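Long-range contact in putative aminooxidase (Propionibacterium acnes, PDB 2BA9), which is an FAD-containing fatty acid isomerase that produces conjugated linoleic acid from polyunsaturated fatty acid: residues 162-172 / 297-307. Numbering follows the deposited sequence.
Sequences INPFTAFGYGH and YVPDNMRPERL. With FAD (flavin-adenine dinucleotide), chain D.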
loop_
_atom_site.group_PDB
_atom_site.type_symbol
_atom_site.label_atom_id
_atom_site.label_comp_id
_atom_site.label_asym_id
_atom_site.label_seq_id
_atom_site.Cartn_x
_atom_site.Cartn_y
_atom_site.Cartn_z
ATOM N N ILE A 162 -4.902 13.624 6.166
ATOM C CA ILE A 162 -3.473 13.589 5.915
ATOM C C ILE A 162 -2.719 12.588 6.796
ATOM O O ILE A 162 -1.758 11.981 6.349
ATOM C CB ILE A 162 -2.843 14.979 6.043
ATOM C CG1 ILE A 162 -1.461 15.006 5.362
ATOM C CG2 ILE A 162 -2.778 15.425 7.504
ATOM C CD1 ILE A 162 -0.857 16.387 5.292
ATOM N N ASN A 163 -3.164 12.416 8.033
ATOM C CA ASN A 163 -2.415 11.626 9.006
ATOM C C ASN A 163 -2.321 10.125 8.654
ATOM O O ASN A 163 -1.240 9.540 8.731
ATOM C CB ASN A 163 -2.992 11.858 10.404
ATOM C CG ASN A 163 -2.966 13.318 10.806
ATOM O OD1 ASN A 163 -1.929 13.975 10.705
ATOM N ND2 ASN A 163 -4.107 13.842 11.265
ATOM N N PRO A 164 -3.442 9.490 8.248
ATOM C CA PRO A 164 -3.350 8.124 7.721
ATOM C C PRO A 164 -2.952 8.033 6.250
ATOM O O PRO A 164 -3.018 6.945 5.665
ATOM C CB PRO A 164 -4.780 7.595 7.881
ATOM C CG PRO A 164 -5.560 8.655 8.516
ATOM C CD PRO A 164 -4.837 9.928 8.279
ATOM N N PHE A 165 -2.573 9.155 5.639
ATOM C CA PHE A 165 -2.212 9.123 4.232
ATOM C C PHE A 165 -0.740 9.419 4.000
ATOM O O PHE A 165 0.025 8.506 3.676
ATOM C CB PHE A 165 -3.102 10.038 3.385
ATOM C CG PHE A 165 -2.963 9.778 1.914
ATOM C CD1 PHE A 165 -3.669 8.734 1.317
ATOM C CD2 PHE A 165 -2.073 10.523 1.140
ATOM C CE1 PHE A 165 -3.523 8.457 -0.035
ATOM C CE2 PHE A 165 -1.930 10.259 -0.216
ATOM C CZ PHE A 165 -2.663 9.233 -0.811
ATOM N N THR A 166 -0.351 10.679 4.189
ATOM C CA THR A 166 1.017 11.113 3.934
ATOM C C THR A 166 2.028 10.442 4.876
ATOM O O THR A 166 3.076 9.972 4.436
ATOM C CB THR A 166 1.130 12.645 4.019
ATOM O OG1 THR A 166 0.274 13.234 3.027
ATOM C CG2 THR A 166 2.566 13.112 3.795
ATOM N N ALA A 167 1.703 10.402 6.160
ATOM C CA ALA A 167 2.520 9.720 7.174
ATOM C C ALA A 167 2.700 8.225 6.875
ATOM O O ALA A 167 3.762 7.652 7.157
ATOM C CB ALA A 167 1.896 9.908 8.559
ATOM N N PHE A 168 1.655 7.613 6.311
ATOM C CA PHE A 168 1.669 6.194 5.882
ATOM C C PHE A 168 2.366 6.034 4.529
ATOM O O PHE A 168 2.324 4.963 3.924
ATOM C CB PHE A 168 0.246 5.609 5.790
ATOM C CG PHE A 168 -0.363 5.224 7.120
ATOM C CD1 PHE A 168 -0.461 6.142 8.146
ATOM C CD2 PHE A 168 -0.886 3.953 7.311
ATOM C CE1 PHE A 168 -1.035 5.797 9.364
ATOM C CE2 PHE A 168 -1.485 3.599 8.510
ATOM C CZ PHE A 168 -1.564 4.532 9.547
ATOM N N GLY A 169 2.997 7.102 4.054
ATOM C CA GLY A 169 3.973 7.007 2.995
ATOM C C GLY A 169 3.406 7.147 1.610
ATOM O O GLY A 169 4.115 6.969 0.621
ATOM N N TYR A 170 2.140 7.520 1.548
ATOM C CA TYR A 170 1.426 7.617 0.286
ATOM C C TYR A 170 1.667 8.930 -0.448
ATOM O O TYR A 170 1.191 9.110 -1.563
ATOM C CB TYR A 170 -0.067 7.396 0.527
ATOM C CG TYR A 170 -0.394 6.003 1.026
ATOM C CD1 TYR A 170 -0.100 4.882 0.238
ATOM C CD2 TYR A 170 -1.003 5.799 2.265
ATOM C CE1 TYR A 170 -0.396 3.592 0.669
ATOM C CE2 TYR A 170 -1.316 4.498 2.717
ATOM C CZ TYR A 170 -0.999 3.396 1.907
ATOM O OH TYR A 170 -1.288 2.102 2.309
ATOM N N GLY A 171 2.407 9.849 0.151
ATOM C CA GLY A 171 2.769 11.072 -0.550
ATOM C C GLY A 171 1.880 12.231 -0.190
ATOM O O GLY A 171 1.173 12.184 0.805
ATOM N N HIS A 172 1.915 13.265 -1.018
ATOM C CA HIS A 172 1.429 14.571 -0.619
ATOM C C HIS A 172 0.250 15.045 -1.466
ATOM O O HIS A 172 0.224 14.849 -2.672
ATOM C CB HIS A 172 2.587 15.576 -0.627
ATOM C CG HIS A 172 3.652 15.255 0.376
ATOM N ND1 HIS A 172 4.544 14.223 0.209
ATOM C CD2 HIS A 172 3.944 15.813 1.573
ATOM C CE1 HIS A 172 5.354 14.169 1.252
ATOM N NE2 HIS A 172 5.010 15.125 2.097
ATOM N N TYR A 297 2.330 10.997 15.931
ATOM C CA TYR A 297 2.260 11.576 14.586
ATOM C C TYR A 297 2.808 12.999 14.592
ATOM O O TYR A 297 2.772 13.702 15.616
ATOM C CB TYR A 297 0.819 11.621 14.068
ATOM C CG TYR A 297 0.266 10.278 13.617
ATOM C CD1 TYR A 297 -0.002 10.014 12.279
ATOM C CD2 TYR A 297 0.014 9.275 14.542
ATOM C CE1 TYR A 297 -0.524 8.769 11.886
ATOM C CE2 TYR A 297 -0.488 8.052 14.164
ATOM C CZ TYR A 297 -0.750 7.796 12.836
ATOM O OH TYR A 297 -1.249 6.552 12.490
ATOM N N VAL A 298 3.312 13.420 13.435
ATOM C CA VAL A 298 3.954 14.724 13.305
ATOM C C VAL A 298 3.492 15.408 12.027
ATOM O O VAL A 298 4.197 15.380 10.993
ATOM C CB VAL A 298 5.495 14.626 13.372
ATOM C CG1 VAL A 298 6.124 16.004 13.634
ATOM C CG2 VAL A 298 5.922 13.676 14.458
ATOM N N PRO A 299 2.284 16.006 12.077
ATOM C CA PRO A 299 1.760 16.747 10.929
ATOM C C PRO A 299 2.743 17.771 10.396
ATOM O O PRO A 299 2.893 17.899 9.195
ATOM C CB PRO A 299 0.512 17.426 11.493
ATOM C CG PRO A 299 0.081 16.521 12.606
ATOM C CD PRO A 299 1.322 15.980 13.202
ATOM N N ASP A 300 3.424 18.481 11.287
ATOM C CA ASP A 300 4.468 19.423 10.875
ATOM C C ASP A 300 5.422 18.826 9.843
ATOM O O ASP A 300 5.833 19.524 8.907
ATOM C CB ASP A 300 5.284 19.921 12.085
ATOM C CG ASP A 300 4.561 20.987 12.881
ATOM O OD1 ASP A 300 3.528 21.533 12.412
ATOM O OD2 ASP A 300 5.030 21.292 13.989
ATOM N N ASN A 301 5.779 17.547 10.042
ATOM C CA ASN A 301 6.800 16.850 9.231
ATOM C C ASN A 301 6.224 16.132 8.000
ATOM O O ASN A 301 6.973 15.505 7.255
ATOM C CB ASN A 301 7.612 15.865 10.090
ATOM C CG ASN A 301 8.654 16.557 10.974
ATOM O OD1 ASN A 301 8.895 17.759 10.857
ATOM N ND2 ASN A 301 9.308 15.782 11.837
ATOM N N MET A 302 4.914 16.290 7.785
ATOM C CA MET A 302 4.210 15.785 6.595
ATOM C C MET A 302 4.076 16.835 5.474
ATOM O O MET A 302 3.545 16.541 4.403
ATOM C CB MET A 302 2.813 15.317 6.994
ATOM C CG MET A 302 2.792 14.182 7.976
ATOM S SD MET A 302 1.113 13.871 8.549
ATOM C CE MET A 302 1.415 13.050 10.137
ATOM N N ARG A 303 4.510 18.061 5.754
ATOM C CA ARG A 303 4.688 19.103 4.761
ATOM C C ARG A 303 5.824 18.731 3.804
ATOM O O ARG A 303 6.867 18.242 4.251
ATOM C CB ARG A 303 5.130 20.394 5.439
ATOM C CG ARG A 303 4.121 21.046 6.321
ATOM C CD ARG A 303 4.555 22.474 6.674
ATOM N NE ARG A 303 5.368 22.541 7.895
ATOM C CZ ARG A 303 6.614 23.006 7.982
ATOM N NH1 ARG A 303 7.254 23.478 6.920
ATOM N NH2 ARG A 303 7.217 23.020 9.160
ATOM N N PRO A 304 5.668 19.020 2.501
ATOM C CA PRO A 304 6.730 18.779 1.509
ATOM C C PRO A 304 8.048 19.466 1.869
ATOM O O PRO A 304 9.124 18.952 1.584
ATOM C CB PRO A 304 6.142 19.387 0.236
ATOM C CG PRO A 304 4.677 19.283 0.424
ATOM C CD PRO A 304 4.474 19.597 1.866
ATOM N N GLU A 305 7.932 20.624 2.517
ATOM C CA GLU A 305 9.059 21.385 3.028
ATOM C C GLU A 305 9.834 20.609 4.087
ATOM O O GLU A 305 10.984 20.941 4.389
ATOM C CB GLU A 305 8.537 22.689 3.644
ATOM C CG GLU A 305 7.973 23.688 2.638
ATOM C CD GLU A 305 6.498 23.500 2.261
ATOM O OE1 GLU A 305 5.779 22.651 2.841
ATOM O OE2 GLU A 305 6.057 24.239 1.357
ATOM N N ARG A 306 9.205 19.584 4.657
ATOM C CA ARG A 306 9.829 18.754 5.685
ATOM C C ARG A 306 10.139 17.316 5.228
ATOM O O ARG A 306 10.415 16.439 6.055
ATOM C CB ARG A 306 8.931 18.745 6.930
ATOM C CG ARG A 306 8.819 20.091 7.623
ATOM C CD ARG A 306 10.133 20.559 8.267
ATOM N NE ARG A 306 10.454 19.803 9.477
ATOM C CZ ARG A 306 11.502 20.041 10.258
ATOM N NH1 ARG A 306 12.328 21.042 9.989
ATOM N NH2 ARG A 306 11.720 19.287 11.328
ATOM N N LEU A 307 10.140 17.088 3.912
ATOM C CA LEU A 307 10.497 15.784 3.345
ATOM C C LEU A 307 11.790 15.215 3.937
ATOM O O LEU A 307 12.782 15.910 4.033
ATOM C CB LEU A 307 10.667 15.907 1.833
ATOM C CG LEU A 307 10.740 14.613 1.038
ATOM C CD1 LEU A 307 9.420 13.892 1.101
ATOM C CD2 LEU A 307 11.125 14.907 -0.437
HETATM P PA FAD D . 3.932 -6.295 -2.467
HETATM O O1A FAD D . 3.402 -6.357 -1.064
HETATM O O2A FAD D . 5.055 -5.312 -2.728
HETATM O O5B FAD D . 4.497 -7.740 -2.862
HETATM C C5B FAD D . 4.992 -7.909 -4.170
HETATM C C4B FAD D . 5.694 -9.245 -4.290
HETATM O O4B FAD D . 6.146 -9.403 -5.620
HETATM C C3B FAD D . 6.896 -9.347 -3.349
HETATM O O3B FAD D . 6.796 -10.515 -2.567
HETATM C C2B FAD D . 8.082 -9.348 -4.285
HETATM O O2B FAD D . 9.221 -10.017 -3.743
HETATM C C1B FAD D . 7.457 -9.919 -5.571
HETATM N N9A FAD D . 8.261 -9.535 -6.745
HETATM C C8A FAD D . 8.648 -8.266 -7.120
HETATM N N7A FAD D . 9.403 -8.354 -8.252
HETATM C C5A FAD D . 9.499 -9.667 -8.601
HETATM C C6A FAD D . 10.156 -10.342 -9.650
HETATM N N6A FAD D . 10.533 -9.637 -10.765
HETATM N N1A FAD D . 10.029 -11.724 -9.739
HETATM C C2A FAD D . 9.326 -12.447 -8.785
HETATM N N3A FAD D . 8.688 -11.770 -7.754
HETATM C C4A FAD D . 8.787 -10.415 -7.649
HETATM N N1 FAD D . -1.394 -1.693 3.788
HETATM C C2 FAD D . -2.599 -1.605 4.455
HETATM O O2 FAD D . -3.602 -2.141 3.983
HETATM N N3 FAD D . -2.680 -0.891 5.635
HETATM C C4 FAD D . -1.556 -0.293 6.163
HETATM O O4 FAD D . -1.660 0.325 7.234
HETATM C C4X FAD D . -0.330 -0.392 5.496
HETATM N N5 FAD D . 0.815 0.214 5.984
HETATM C C5X FAD D . 2.056 -0.014 5.422
HETATM C C6 FAD D . 3.208 0.493 6.017
HETATM C C7 FAD D . 4.456 0.222 5.460
HETATM C C7M FAD D . 5.678 0.771 6.139
HETATM C C8 FAD D . 4.546 -0.545 4.301
HETATM C C8M FAD D . 5.863 -0.862 3.660
HETATM C C9 FAD D . 3.388 -1.042 3.710
HETATM C C9A FAD D . 2.131 -0.777 4.254
HETATM N N10 FAD D . 0.945 -1.251 3.662
HETATM C C10 FAD D . -0.261 -1.119 4.311
HETATM C "C1'" FAD D . 0.895 -1.588 2.209
HETATM C "C2'" FAD D . 0.823 -3.092 1.975
HETATM O "O2'" FAD D . 1.795 -3.799 2.737
HETATM C "C3'" FAD D . 1.014 -3.330 0.485
HETATM O "O3'" FAD D . 0.115 -2.492 -0.246
HETATM C "C4'" FAD D . 0.803 -4.794 0.136
HETATM O "O4'" FAD D . 1.860 -5.602 0.640
HETATM C "C5'" FAD D . 0.674 -4.915 -1.376
HETATM O "O5'" FAD D . 0.785 -6.256 -1.763
HETATM P P FAD D . 1.243 -6.627 -3.272
HETATM O O1P FAD D . 1.352 -8.131 -3.436
HETATM O O2P FAD D . 0.258 -6.020 -4.210
HETATM O O3P FAD D . 2.709 -6.002 -3.466
HETATM O O HOH W 1 6.930 15.585 4.283
#
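Met302 reaches the short helix 166-170 because its chain, with CG turned beside the backbone N (chi1 -62°), runs extended from there to the methyl (chi2 172°, chi3 -157°). That reach carries Met302 CE to Ala167 CB, 3.5 Å away, and to the amide oxygen of Asn163, whose side chain crosses the methionine at about a right angle. Nearer the backbone, Thr166 CG2 meets Met302 CB at 3.9 Å and Ile162 CD1 touches the same carbon. Met302 therefore packs along 162-167 largely through apolar contacts, and 162-172 and 297-307 share no direct hydrogen bond.

Tyr297 ends the strand 295-297 and presents its ring edge to Asn163 O, which lies near the ring plane 3.3 Å from Tyr297 CE1. Tyr297 OH lies 3.2 Å from Phe168 CE1, at the edge of that ring, and is hydrogen-bonded to a dodecaethylene glycol molecule probably left from crystallisation. Phe168 also belongs to the FAD pocket of this member of the flavin-containing amine oxidoreductase family: another part of its ring edge faces the flavin, with Phe168 CE2 3.5 Å from FAD O4. In the fold, the loop linking strands 295-297 and 310-315 of the mixed sheet packs here against the helix that carries Phe168 to the flavin.

From the first turn of this helix, Thr166 OG1 donates to Gly171 O, a 2.6 Å tie just beyond the helix end, where the chain leads to His172. The imidazole takes Thr166 CG2 over one face, while water 1 lies in plane at its edge, 2.9 Å from His172 NE2. This water donates to Asn301 O and Arg303 O, bridging the histidine to two backbone carbonyls of the opposing loop.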